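Long-range contacts in natterin-like protein (Lethenteron camtschaticum, PDB 6IUL), which probably acts as a pore-forming immune cytotoxin, joining a jacalin-like lectin domain that may recognise glycans to an aerolysin-type pore-forming region: residues V35-W40 and F102-T107; L78-N83 and G90-I95; Q152-P157 and V214-P219; E170-E175 and Y186-S191; V262-N267 and A309-S314. All coordinates share one frame; numbering follows the deposited sequence.

The five contacts run from one end of an elongated, strand-rich molecule to the other. Interactions 1 and 2 lie in the jacalin-like lectin domain, their centres about 9 Å apart, with interaction 2 nested inside the chain loop that interaction 1 closes; strands 89-96 and 101-105, neighbours in one sheet, join them. Interaction 3 follows nearer the middle, its centre about 48 Å from that of interaction 1. Interactions 4 and 5 lie at the far end, centres about 8 Å apart, where strands 166-178 and 260-285 pair; interaction 4 is nested within the loop closed by interaction 3. The lectin domain and the far end of the aerolysin-type region are well apart, with about 80 Å between the centres of interactions 1 and 5.

Interaction 1 of 5, residues V35-W40 and F102-T107; sequences VSVGGW and FFAKMT
Val37 rests on the backbone of Lys105, with CB, CG1 and CG2 all gathered round the carbonyl oxygen; Val37 CB lies 3.4 Å from Lys105 O. Chi1 of -60° sets CG1 anti to the carbonyl carbon; the other methyl, CG2, lies between the backbone N and the carbonyl carbon and meets Thr107 CG2 at 4.0 Å. A branched valine suits this place because it presents both a surface for the peptide and a methyl for the threonine.

Thr107 adds the polar tie. Its N donates to Gly38 O over 3.1 Å, nearly straight at 163°, and its OG1 lies 3.3 Å from Gly39 CA. Met106 CA also directs its hydrogen at Gly38 O. The flexible methionine side chain then lies against the next peptide, CG being 3.5 Å from Trp40 C.

Further back, small Ala104 offers CB to Val35 CG1 at 3.8 Å, while Val35 CG2 touches the Phe102 ring at its edge.

The contact joins two sheets of the lectin domain, consistent with the beta-prism of jacalin relatives. Strand 30-37 lies between strands 42-49 and 65-68 in one sheet, and strand 101-105, paired with strand 89-96, forms the margin of the other; Val35 also packs on Val42 and Val45.

Interaction 2 of 5, residues L78-N83 and G90-I95; sequences LSLWGN and GAIKFI
Trp81 meets Ala91 and Lys93 across an antiparallel beta hairpin, strands 75-82 and 89-96, within the jacalin-like lectin domain. Backbone bonds set the register. Ser79 and Lys93 form a hydrogen-bonded pair, with Ser79 N 2.8 Å from Lys93 O and a reciprocal bond from Lys93 N to Ser79 O. Trp81 N likewise donates to Ala91 O. At the turn end a classic beta bulge appears: Gly90 and Ala91 both face Trp81, whose O accepts from Gly90 N and from Ala91 N, the two donors arriving from the same face of its carbonyl plane. Glycine suits position 90, since a CB there would run into Gly82 O.

Apolar contacts divide between the faces of the sheet. On the one carrying Leu78, Leu80, Ile92 and Phe94, Leu80 and Ile92 lie side by side, Leu80 CD2 3.8 Å from Ile92 CG1. Leu78 CG is anti to the backbone N (chi1 170°), and beyond it CD1 reaches Phe94 CB at 3.9 Å. These apolar side chains, branched and aromatic, suit a buried face, which Phe140 of strand 135-155 helps to cover.

On the other face Trp81 and Lys93 lie side by side, pointing the same way, with small Ala91 next to the indole. The lysine continues extended past the ring to a cation-pi contact with Phe103, while Ser79 OG bonds to Glu114. Ala91 CB sits obliquely to the indole, 3.7 Å from Trp81 CE3, and Lys93 CB abuts the ring edge, 3.7 Å from Trp81 CZ3.

Interaction 3 of 5, residues Q152-P157 and V214-P219; sequences QDMKYP and VKAGIP
Met154 packs on Ala216 and Val214 just past the place where the parallel pairing of strands 135-155 and 212-223 ends, in the aerolysin-type beta region. The backbone of Lys215 still bonds to that of Ile151, but the chain turns a corner at Asp153, and no direct hydrogen bond joins residues 152-157 to 214-219.

The tight part is apolar. Met154 CB lies 3.7 Å from Ala216 CB, a small methyl that allows this close approach. With CG anti to the backbone N (chi1 -178°) and the chain bent at chi2 and chi3, the flexible methionine folds round so that CE meets Val214 CG1 at 3.9 Å. Trp200 of strand 184-200 also packs on both Met154 and Val214.

The other end of the contact is looser. Gln152 and the exposed Lys215 flank each other without a polar bond, Gln152 CA being 3.9 Å from Lys215 O. There a water takes over from the lost strand pairing: it accepts from Met154 N at 3.0 Å and donates to Lys215 O at 2.7 Å, so both peptide groups are satisfied although the backbones have drawn apart.

Beyond the methionine, Tyr156 and Pro219 close the buried side. The phenol is fixed at its tip by a hydrogen bond between OH and Trp200 NE1, and the rigid proline crosses it at about a right angle in a CH-pi contact: Pro219 CG sits over one ring face, 4.0 Å from the Tyr156 centroid and 3.6 Å from Tyr156 CZ.

Interaction 4 of 5, residues E170-E175 and Y186-S191; sequences EIKEME and YTFESS
Lys172 NZ donates to Glu189 O over 2.9 Å, approaching nearly along the C=O axis (167° at the oxygen). The same ammonium group is held from the second subunit as well, by a salt bridge to Asp118 and a hydrogen bond to the carbonyl of Gly120 of that neighbouring copy. Three oxygens thus grip one buried charge, and the aspartate would be expected to help keep the lysine protonated. A long, fully extended lysine suits this post: CG is anti to the backbone N (chi1 177°), and the straight chain beyond it carries NZ across the gap between the strands.

On the way its methylenes find company. Lys172 CD is 4.1 Å from Phe188 CZ, oblique to the ring, and CB is 3.7 Å from Ser190 OG; the ammonium is so far from the ring centroid that any cation-pi attraction is weak at most.

The two strands run antiparallel but without mutual backbone bonds, their axes 7.3 Å apart at closest approach, so that side chains fill the space between them in the aerolysin-type region. A classic beta bulge, in which Ile171 and Lys172 both face Ala266 of strand 260-285, allows both side chains to turn toward residues 186-191.

Ile171 uses its branch methyl CG2, 3.5 Å from Ser190 OG, a small side chain that admits the isoleucine. Met174 CB meets the edge of the Phe188 ring, 4.0 Å from Phe188 CE1. The Phe188 ring also meets that of Phe252, their planes inclined at about 35°, while Ser191 OG bonds to the backbone N of Ile146 of the second subunit.

Interaction 5 of 5, residues V262-N267 and A309-S314; sequences VTVVAN and AVATES
Thr263 and Thr312 face each other as a hydrogen-bonded antiparallel pair, Thr263 N donating to Thr312 O and Thr312 N to Thr263 O, each over 2.8 Å. Two residues along, Val265 and Val310 repeat the scheme, with both bonds 2.9 Å long and near straight. Between these rungs lies the non-hydrogen-bonded pair Val264-Ala311, where Val264 CA turns its hydrogen to Val310 O at 3.3 Å and Ala311 CA does the same to Thr263 O. Branched valine and threonine suit such extended backbone.

Side chains add a second layer. On the face bearing Val262, Val264 and Ala311, Val262 CG1 is anti to the backbone N (chi1 176°) and meets Ala311 CB at 4.0 Å, while Val262 CG2 rests on the aliphatic CG of Glu313, 4.1 Å away. The valines are buried, and the small Ala311 CB fits between Val262 CG1 and Val264 CG2.

On the other face a water joins the strands near the chain end. It donates to Thr312 O at 2.7 Å, bonds to Thr263 OG1 and reaches Ser314 OG weakly. Thr312 O therefore accepts from both the peptide N of Thr263 and the water.

Both strands belong to one long hairpin, 260-285 with 290-313. Strand 166-178 pairs along the far edge of strand 260-285, the backbone of Val264 bonding to that of Met174 and Val262 to Tyr176. Phe252 of strand 241-256 and Phe188 of strand 184-200 pack on the Val264 face, so this side of the hairpin is covered by those two strands of the aerolysin-type region.

Interaction 1 of 5, residues V35-W40 and F102-T107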
# COMPACT_ATOMS: atom_id res chain seq x y z
N VAL A 35 37.49 0.85 -10.16
CA VAL A 35 38.81 0.79 -9.58
C VAL A 35 39.84 0.36 -10.63
O VAL A 35 39.66 -0.62 -11.38
CB VAL A 35 38.88 -0.19 -8.40
CG1 VAL A 35 40.27 -0.22 -7.77
CG2 VAL A 35 37.88 0.19 -7.31
N SER A 36 40.93 1.12 -10.68
CA SER A 36 42.08 0.79 -11.48
C SER A 36 43.19 0.30 -10.55
O SER A 36 43.43 0.87 -9.48
CB SER A 36 42.58 2.01 -12.29
OG SER A 36 41.65 2.34 -13.33
N VAL A 37 43.86 -0.77 -10.98
CA VAL A 37 44.93 -1.38 -10.21
C VAL A 37 46.24 -1.40 -11.02
O VAL A 37 46.23 -1.56 -12.22
CB VAL A 37 44.57 -2.79 -9.77
CG1 VAL A 37 43.33 -2.76 -8.89
CG2 VAL A 37 44.35 -3.73 -10.95
N GLY A 38 47.35 -1.15 -10.37
CA GLY A 38 48.64 -1.36 -10.99
C GLY A 38 49.36 -2.56 -10.35
O GLY A 38 48.76 -3.36 -9.62
N GLY A 39 50.66 -2.66 -10.62
CA GLY A 39 51.43 -3.73 -10.10
C GLY A 39 51.53 -3.80 -8.60
O GLY A 39 51.42 -4.87 -8.03
N TRP A 40 51.71 -2.66 -7.97
CA TRP A 40 51.99 -2.63 -6.53
C TRP A 40 51.05 -1.63 -5.82
O TRP A 40 51.36 -1.07 -4.75
CB TRP A 40 53.49 -2.29 -6.25
CG TRP A 40 54.01 -1.08 -7.02
CD1 TRP A 40 54.38 -1.03 -8.37
CD2 TRP A 40 54.29 0.23 -6.50
NE1 TRP A 40 54.82 0.23 -8.68
CE2 TRP A 40 54.80 1.02 -7.56
CE3 TRP A 40 54.15 0.81 -5.23
CZ2 TRP A 40 55.13 2.38 -7.41
CZ3 TRP A 40 54.49 2.16 -5.06
CH2 TRP A 40 54.99 2.94 -6.16
N PHE A 102 32.80 -7.94 -5.01
CA PHE A 102 33.67 -7.11 -5.81
C PHE A 102 35.07 -7.14 -5.22
O PHE A 102 35.21 -6.94 -3.99
CB PHE A 102 33.17 -5.65 -5.86
CG PHE A 102 34.08 -4.73 -6.64
CD1 PHE A 102 34.12 -4.79 -8.07
CD2 PHE A 102 34.94 -3.89 -5.99
CE1 PHE A 102 34.95 -3.95 -8.78
CE2 PHE A 102 35.82 -3.06 -6.70
CZ PHE A 102 35.82 -3.08 -8.08
N PHE A 103 36.08 -7.38 -6.06
CA PHE A 103 37.44 -7.59 -5.57
C PHE A 103 38.42 -7.00 -6.55
O PHE A 103 38.49 -7.44 -7.68
CB PHE A 103 37.72 -9.09 -5.42
CG PHE A 103 39.01 -9.42 -4.67
CD1 PHE A 103 39.61 -8.50 -3.80
CD2 PHE A 103 39.59 -10.67 -4.78
CE1 PHE A 103 40.76 -8.81 -3.12
CE2 PHE A 103 40.75 -11.01 -4.07
CZ PHE A 103 41.33 -10.08 -3.24
N ALA A 104 39.14 -5.97 -6.13
CA ALA A 104 40.13 -5.35 -6.98
C ALA A 104 41.46 -5.24 -6.21
O ALA A 104 41.49 -4.68 -5.11
CB ALA A 104 39.63 -3.99 -7.43
N LYS A 105 42.53 -5.77 -6.79
CA LYS A 105 43.83 -5.84 -6.13
C LYS A 105 45.01 -5.59 -7.09
O LYS A 105 44.92 -5.85 -8.30
CB LYS A 105 44.00 -7.22 -5.48
CG LYS A 105 43.99 -8.35 -6.47
CD LYS A 105 44.37 -9.69 -5.88
CE LYS A 105 44.00 -10.79 -6.90
NZ LYS A 105 44.88 -11.97 -6.79
N MET A 106 46.09 -5.02 -6.55
CA MET A 106 47.45 -5.17 -7.07
C MET A 106 47.87 -6.46 -7.77
O MET A 106 47.94 -7.50 -7.16
CB MET A 106 48.44 -5.36 -5.93
CG MET A 106 48.74 -4.16 -5.15
SD MET A 106 49.98 -4.60 -3.91
CE MET A 106 49.48 -6.11 -3.14
N THR A 107 48.26 -6.36 -9.03
CA THR A 107 48.48 -7.51 -9.90
C THR A 107 49.78 -8.25 -9.59
O THR A 107 49.85 -9.42 -9.82
CB THR A 107 48.56 -7.07 -11.39
OG1 THR A 107 49.62 -6.12 -11.57
CG2 THR A 107 47.20 -6.44 -11.83

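Interaction 2 of 5, residues L78-N83 and G90-I95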
# COMPACT_ATOMS: atom_id res chain seq x y z
N LEU A 78 33.40 -5.62 4.22
CA LEU A 78 34.41 -4.93 3.46
C LEU A 78 35.78 -5.23 4.06
O LEU A 78 35.93 -5.19 5.26
CB LEU A 78 34.17 -3.44 3.53
CG LEU A 78 35.30 -2.54 2.97
CD1 LEU A 78 35.22 -2.51 1.47
CD2 LEU A 78 35.20 -1.13 3.49
N SER A 79 36.76 -5.50 3.22
CA SER A 79 38.14 -5.62 3.63
C SER A 79 39.02 -4.75 2.78
O SER A 79 38.81 -4.62 1.59
CB SER A 79 38.60 -7.06 3.48
OG SER A 79 37.99 -7.85 4.47
N LEU A 80 40.01 -4.15 3.42
CA LEU A 80 41.02 -3.42 2.74
C LEU A 80 42.39 -4.01 3.09
O LEU A 80 42.60 -4.54 4.19
CB LEU A 80 40.96 -1.97 3.17
CG LEU A 80 39.63 -1.25 2.88
CD1 LEU A 80 39.67 0.13 3.51
CD2 LEU A 80 39.38 -1.14 1.39
N TRP A 81 43.32 -3.93 2.12
CA TRP A 81 44.71 -4.37 2.28
C TRP A 81 45.65 -3.26 1.87
O TRP A 81 45.40 -2.49 0.92
CB TRP A 81 45.00 -5.53 1.36
CG TRP A 81 44.47 -6.84 1.72
CD1 TRP A 81 45.15 -7.87 2.26
CD2 TRP A 81 43.15 -7.34 1.44
NE1 TRP A 81 44.31 -8.98 2.39
CE2 TRP A 81 43.09 -8.67 1.88
CE3 TRP A 81 42.01 -6.76 0.89
CZ2 TRP A 81 41.96 -9.43 1.80
CZ3 TRP A 81 40.89 -7.50 0.79
CH2 TRP A 81 40.87 -8.86 1.25
N GLY A 82 46.77 -3.19 2.60
CA GLY A 82 47.94 -2.42 2.20
C GLY A 82 48.69 -3.11 1.06
O GLY A 82 48.42 -4.28 0.74
N ASN A 83 49.64 -2.41 0.47
CA ASN A 83 50.37 -2.98 -0.69
C ASN A 83 51.56 -3.85 -0.31
O ASN A 83 52.26 -4.37 -1.18
CB ASN A 83 50.82 -1.91 -1.68
CG ASN A 83 51.88 -1.02 -1.12
OD1 ASN A 83 52.08 -0.99 0.09
ND2 ASN A 83 52.59 -0.28 -2.00
N GLY A 90 46.37 -1.46 -1.27
CA GLY A 90 46.75 -2.61 -2.09
C GLY A 90 45.56 -3.34 -2.71
O GLY A 90 45.67 -3.97 -3.75
N ALA A 91 44.43 -3.33 -2.01
CA ALA A 91 43.27 -4.04 -2.46
C ALA A 91 42.01 -3.61 -1.74
O ALA A 91 42.06 -3.17 -0.60
CB ALA A 91 43.49 -5.54 -2.25
N ILE A 92 40.88 -3.80 -2.41
CA ILE A 92 39.56 -3.60 -1.87
C ILE A 92 38.71 -4.84 -2.18
O ILE A 92 38.66 -5.31 -3.31
CB ILE A 92 38.87 -2.42 -2.57
CG1 ILE A 92 39.66 -1.13 -2.35
CG2 ILE A 92 37.42 -2.26 -2.09
CD1 ILE A 92 39.31 -0.03 -3.33
N LYS A 93 38.04 -5.37 -1.18
CA LYS A 93 37.06 -6.38 -1.38
C LYS A 93 35.78 -6.09 -0.59
O LYS A 93 35.84 -5.81 0.60
CB LYS A 93 37.62 -7.72 -0.92
CG LYS A 93 36.63 -8.86 -1.09
CD LYS A 93 37.29 -10.20 -0.79
CE LYS A 93 36.28 -11.33 -0.92
NZ LYS A 93 36.94 -12.61 -0.55
N PHE A 94 34.62 -6.22 -1.24
CA PHE A 94 33.38 -6.24 -0.47
C PHE A 94 32.41 -7.26 -0.97
O PHE A 94 32.50 -7.69 -2.09
CB PHE A 94 32.73 -4.84 -0.38
CG PHE A 94 32.35 -4.23 -1.72
CD1 PHE A 94 31.18 -4.62 -2.35
CD2 PHE A 94 33.08 -3.20 -2.26
CE1 PHE A 94 30.76 -4.02 -3.54
CE2 PHE A 94 32.69 -2.60 -3.47
CZ PHE A 94 31.52 -3.01 -4.13
N ILE A 95 31.50 -7.63 -0.08
CA ILE A 95 30.42 -8.53 -0.40
C ILE A 95 29.13 -7.83 -0.01
O ILE A 95 29.04 -7.24 1.09
CB ILE A 95 30.56 -9.86 0.37
CG1 ILE A 95 31.86 -10.57 -0.03
CG2 ILE A 95 29.38 -10.79 -0.01
CD1 ILE A 95 32.24 -11.71 0.87

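Interaction 3 of 5, residues Q152-P157 and V214-P219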
# COMPACT_ATOMS: atom_id res chain seq x y z
N GLN A 152 10.24 14.69 8.61
CA GLN A 152 9.51 15.49 9.57
C GLN A 152 9.60 16.97 9.21
O GLN A 152 10.12 17.32 8.16
CB GLN A 152 10.01 15.22 10.99
CG GLN A 152 11.42 15.65 11.30
CD GLN A 152 12.02 14.82 12.44
OE1 GLN A 152 12.19 13.58 12.35
NE2 GLN A 152 12.36 15.48 13.52
N ASP A 153 9.07 17.83 10.09
CA ASP A 153 8.94 19.28 9.83
C ASP A 153 8.39 19.55 8.43
O ASP A 153 8.98 20.32 7.66
CB ASP A 153 10.28 20.02 10.01
CG ASP A 153 10.89 19.82 11.40
OD1 ASP A 153 10.16 19.63 12.40
OD2 ASP A 153 12.12 19.87 11.49
N MET A 154 7.28 18.90 8.10
CA MET A 154 6.67 18.98 6.78
C MET A 154 5.99 20.35 6.59
O MET A 154 5.25 20.78 7.43
CB MET A 154 5.64 17.86 6.57
CG MET A 154 4.98 17.85 5.20
SD MET A 154 6.15 17.53 3.86
CE MET A 154 6.72 15.87 4.26
N LYS A 155 6.28 21.00 5.47
CA LYS A 155 5.71 22.31 5.16
C LYS A 155 5.30 22.36 3.71
O LYS A 155 5.97 21.81 2.86
CB LYS A 155 6.72 23.45 5.43
CG LYS A 155 6.94 23.69 6.90
CD LYS A 155 8.18 24.54 7.14
CE LYS A 155 8.33 24.99 8.58
NZ LYS A 155 8.96 23.97 9.45
N TYR A 156 4.18 23.03 3.44
CA TYR A 156 3.66 23.26 2.11
C TYR A 156 3.64 24.78 1.91
O TYR A 156 2.64 25.45 2.19
CB TYR A 156 2.25 22.66 1.98
CG TYR A 156 2.21 21.23 2.40
CD1 TYR A 156 2.46 20.22 1.49
CD2 TYR A 156 1.90 20.89 3.72
CE1 TYR A 156 2.40 18.88 1.88
CE2 TYR A 156 1.87 19.58 4.13
CZ TYR A 156 2.14 18.57 3.21
OH TYR A 156 2.10 17.26 3.62
N PRO A 157 4.78 25.33 1.46
CA PRO A 157 4.96 26.80 1.51
C PRO A 157 4.06 27.62 0.54
O PRO A 157 3.91 28.80 0.72
CB PRO A 157 6.46 26.98 1.18
CG PRO A 157 6.86 25.72 0.49
CD PRO A 157 5.97 24.62 0.99
N VAL A 214 6.97 9.19 7.35
CA VAL A 214 6.71 10.62 7.38
C VAL A 214 5.87 10.96 8.59
O VAL A 214 4.77 10.44 8.77
CB VAL A 214 5.93 11.04 6.13
CG1 VAL A 214 5.76 12.54 6.12
CG2 VAL A 214 6.66 10.58 4.87
N LYS A 215 6.41 11.81 9.46
CA LYS A 215 5.68 12.25 10.62
C LYS A 215 5.11 13.62 10.26
O LYS A 215 5.82 14.63 10.28
CB LYS A 215 6.54 12.26 11.88
CG LYS A 215 5.76 12.60 13.14
CD LYS A 215 6.67 12.58 14.37
CE LYS A 215 7.22 13.97 14.70
NZ LYS A 215 8.43 13.98 15.56
N ALA A 216 3.84 13.62 9.86
CA ALA A 216 3.18 14.80 9.29
C ALA A 216 1.68 14.64 9.27
O ALA A 216 1.16 13.54 9.45
CB ALA A 216 3.64 15.01 7.86
N GLY A 217 0.98 15.74 9.00
CA GLY A 217 -0.44 15.68 8.76
C GLY A 217 -0.71 15.61 7.28
O GLY A 217 0.14 15.93 6.47
N ILE A 218 -1.93 15.23 6.91
CA ILE A 218 -2.27 15.12 5.49
C ILE A 218 -3.01 16.38 5.03
O ILE A 218 -3.91 16.87 5.73
CB ILE A 218 -3.13 13.84 5.25
CG1 ILE A 218 -2.22 12.60 5.28
CG2 ILE A 218 -3.88 13.91 3.93
CD1 ILE A 218 -2.96 11.28 5.22
N PRO A 219 -2.62 16.93 3.87
CA PRO A 219 -3.36 18.05 3.29
C PRO A 219 -4.81 17.66 2.99
O PRO A 219 -5.09 16.61 2.39
CB PRO A 219 -2.60 18.36 2.00
CG PRO A 219 -1.22 17.87 2.28
CD PRO A 219 -1.39 16.65 3.13
O HOH W 1 5.66 17.31 10.03

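Interaction 4 of 5, residues E170-E175 and Y186-S191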
# COMPACT_ATOMS: atom_id res chain seq x y z
N GLU A 170 -22.36 13.25 -8.24
CA GLU A 170 -23.62 12.79 -7.71
C GLU A 170 -23.47 11.32 -7.29
O GLU A 170 -22.80 10.53 -7.91
CB GLU A 170 -24.71 12.91 -8.75
CG GLU A 170 -25.17 14.32 -9.08
CD GLU A 170 -26.42 14.32 -10.02
OE1 GLU A 170 -27.02 15.41 -10.19
OE2 GLU A 170 -26.81 13.23 -10.58
N ILE A 171 -24.07 10.98 -6.18
CA ILE A 171 -23.97 9.63 -5.69
C ILE A 171 -25.33 8.94 -5.78
O ILE A 171 -25.43 7.74 -6.11
CB ILE A 171 -23.52 9.64 -4.22
CG1 ILE A 171 -22.12 10.21 -4.13
CG2 ILE A 171 -23.59 8.22 -3.61
CD1 ILE A 171 -21.73 10.58 -2.72
N LYS A 172 -26.39 9.65 -5.44
CA LYS A 172 -27.71 8.97 -5.35
C LYS A 172 -28.84 9.95 -5.54
O LYS A 172 -28.76 11.12 -5.06
CB LYS A 172 -27.85 8.26 -4.00
CG LYS A 172 -29.22 7.58 -3.79
CD LYS A 172 -29.27 6.79 -2.49
CE LYS A 172 -30.64 6.11 -2.31
NZ LYS A 172 -30.72 5.31 -1.08
N GLU A 173 -29.90 9.48 -6.17
CA GLU A 173 -31.10 10.33 -6.31
C GLU A 173 -32.33 9.54 -5.95
O GLU A 173 -32.54 8.41 -6.46
CB GLU A 173 -31.26 10.88 -7.74
CG GLU A 173 -32.49 11.76 -7.94
CD GLU A 173 -32.48 12.51 -9.30
OE1 GLU A 173 -31.41 12.67 -9.91
OE2 GLU A 173 -33.54 12.99 -9.76
N MET A 174 -33.16 10.15 -5.13
CA MET A 174 -34.39 9.51 -4.72
C MET A 174 -35.51 10.56 -4.70
O MET A 174 -35.29 11.75 -4.42
CB MET A 174 -34.17 8.86 -3.34
CG MET A 174 -35.31 8.04 -2.78
SD MET A 174 -36.12 7.00 -4.00
CE MET A 174 -37.57 6.51 -3.05
N GLU A 175 -36.72 10.13 -4.95
CA GLU A 175 -37.85 11.07 -4.99
C GLU A 175 -38.94 10.62 -3.99
O GLU A 175 -39.24 9.43 -3.85
CB GLU A 175 -38.41 11.12 -6.40
CG GLU A 175 -39.58 12.09 -6.60
CD GLU A 175 -40.16 12.01 -8.02
OE1 GLU A 175 -39.59 12.67 -8.92
OE2 GLU A 175 -41.12 11.26 -8.24
N TYR A 186 -39.84 10.96 5.96
CA TYR A 186 -39.13 9.75 5.47
C TYR A 186 -37.68 9.81 5.82
O TYR A 186 -37.20 10.85 6.20
CB TYR A 186 -39.16 9.68 3.92
CG TYR A 186 -40.52 9.62 3.29
CD1 TYR A 186 -41.22 10.78 3.01
CD2 TYR A 186 -41.10 8.41 2.94
CE1 TYR A 186 -42.46 10.73 2.41
CE2 TYR A 186 -42.33 8.36 2.31
CZ TYR A 186 -43.00 9.52 2.07
OH TYR A 186 -44.23 9.47 1.43
N THR A 187 -36.94 8.73 5.67
CA THR A 187 -35.51 8.74 5.99
C THR A 187 -34.67 8.49 4.74
O THR A 187 -34.80 7.47 4.11
CB THR A 187 -35.16 7.65 7.03
OG1 THR A 187 -36.05 7.73 8.16
CG2 THR A 187 -33.67 7.82 7.49
N PHE A 188 -33.80 9.41 4.41
CA PHE A 188 -32.85 9.20 3.33
C PHE A 188 -31.53 8.65 3.88
O PHE A 188 -31.00 9.14 4.89
CB PHE A 188 -32.58 10.54 2.66
CG PHE A 188 -31.65 10.46 1.48
CD1 PHE A 188 -32.14 10.19 0.22
CD2 PHE A 188 -30.30 10.69 1.64
CE1 PHE A 188 -31.28 10.14 -0.87
CE2 PHE A 188 -29.43 10.65 0.56
CZ PHE A 188 -29.91 10.37 -0.69
N GLU A 189 -31.00 7.65 3.18
CA GLU A 189 -29.69 7.10 3.46
C GLU A 189 -28.88 6.97 2.17
O GLU A 189 -29.44 6.65 1.13
CB GLU A 189 -29.86 5.71 4.02
CG GLU A 189 -30.31 5.65 5.45
CD GLU A 189 -30.51 4.21 5.95
OE1 GLU A 189 -30.35 3.25 5.17
OE2 GLU A 189 -30.90 4.06 7.11
N SER A 190 -27.56 7.19 2.25
CA SER A 190 -26.68 6.98 1.12
C SER A 190 -25.28 6.64 1.55
O SER A 190 -24.86 7.05 2.63
CB SER A 190 -26.67 8.21 0.22
OG SER A 190 -25.87 7.97 -0.92
N SER A 191 -24.55 5.92 0.71
CA SER A 191 -23.14 5.60 1.01
C SER A 191 -22.31 5.50 -0.27
O SER A 191 -22.86 5.22 -1.36
CB SER A 191 -23.03 4.28 1.79
OG SER A 191 -23.55 3.17 1.04

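Interaction 5 of 5, residues V262-N267 and A309-S314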
# COMPACT_ATOMS: atom_id res chain seq x y z
N VAL A 262 -40.56 15.97 -3.15
CA VAL A 262 -39.22 16.38 -2.73
C VAL A 262 -38.24 15.42 -3.40
O VAL A 262 -38.37 14.19 -3.29
CB VAL A 262 -39.02 16.37 -1.21
CG1 VAL A 262 -37.58 16.70 -0.86
CG2 VAL A 262 -39.95 17.36 -0.56
N THR A 263 -37.27 15.97 -4.10
CA THR A 263 -36.30 15.15 -4.81
C THR A 263 -34.98 15.40 -4.08
O THR A 263 -34.57 16.55 -3.84
CB THR A 263 -36.20 15.53 -6.32
OG1 THR A 263 -37.49 15.43 -6.96
CG2 THR A 263 -35.31 14.57 -7.04
N VAL A 264 -34.32 14.33 -3.69
CA VAL A 264 -33.08 14.43 -2.90
C VAL A 264 -31.93 13.87 -3.70
O VAL A 264 -31.98 12.73 -4.22
CB VAL A 264 -33.19 13.64 -1.61
CG1 VAL A 264 -31.90 13.71 -0.81
CG2 VAL A 264 -34.37 14.14 -0.80
N VAL A 265 -30.89 14.68 -3.82
CA VAL A 265 -29.66 14.23 -4.51
C VAL A 265 -28.50 14.30 -3.54
O VAL A 265 -28.25 15.34 -2.93
CB VAL A 265 -29.35 15.10 -5.72
CG1 VAL A 265 -28.08 14.62 -6.38
CG2 VAL A 265 -30.51 15.07 -6.71
N ALA A 266 -27.83 13.17 -3.37
CA ALA A 266 -26.61 13.11 -2.58
C ALA A 266 -25.37 13.26 -3.44
O ALA A 266 -25.24 12.60 -4.49
CB ALA A 266 -26.54 11.79 -1.78
N ASN A 267 -24.47 14.10 -2.94
CA ASN A 267 -23.22 14.49 -3.62
C ASN A 267 -21.99 14.35 -2.70
O ASN A 267 -22.10 14.26 -1.46
CB ASN A 267 -23.27 15.95 -4.08
CG ASN A 267 -24.41 16.21 -5.03
OD1 ASN A 267 -24.46 15.65 -6.14
ND2 ASN A 267 -25.36 17.07 -4.60
N ALA A 309 -26.21 16.77 0.68
CA ALA A 309 -27.38 16.52 -0.14
C ALA A 309 -28.16 17.80 -0.43
O ALA A 309 -28.15 18.76 0.34
CB ALA A 309 -28.26 15.50 0.55
N VAL A 310 -28.79 17.82 -1.60
CA VAL A 310 -29.72 18.89 -1.97
C VAL A 310 -31.15 18.30 -2.05
O VAL A 310 -31.38 17.30 -2.76
CB VAL A 310 -29.32 19.50 -3.31
CG1 VAL A 310 -30.35 20.56 -3.70
CG2 VAL A 310 -27.93 20.13 -3.24
N ALA A 311 -32.07 18.91 -1.30
CA ALA A 311 -33.51 18.57 -1.36
C ALA A 311 -34.31 19.64 -2.07
O ALA A 311 -34.33 20.78 -1.63
CB ALA A 311 -34.05 18.35 0.02
N THR A 312 -34.96 19.27 -3.16
CA THR A 312 -35.69 20.23 -3.98
C THR A 312 -37.19 19.90 -3.95
O THR A 312 -37.58 18.78 -4.25
CB THR A 312 -35.18 20.21 -5.45
OG1 THR A 312 -33.75 20.40 -5.48
CG2 THR A 312 -35.89 21.31 -6.32
N GLU A 313 -38.01 20.91 -3.65
CA GLU A 313 -39.49 20.81 -3.71
C GLU A 313 -40.08 21.08 -5.12
O GLU A 313 -39.68 21.99 -5.80
CB GLU A 313 -40.12 21.78 -2.73
CG GLU A 313 -41.02 21.13 -1.68
CD GLU A 313 -41.83 22.14 -0.86
OE1 GLU A 313 -42.87 22.60 -1.37
OE2 GLU A 313 -41.45 22.43 0.33
N SER A 314 -41.02 20.24 -5.51
CA SER A 314 -41.89 20.39 -6.67
C SER A 314 -43.36 20.10 -6.31
O SER A 314 -44.23 20.29 -7.14
CB SER A 314 -41.45 19.35 -7.67
OG SER A 314 -40.42 19.88 -8.43
O HOH W 2 -38.50 17.70 -6.59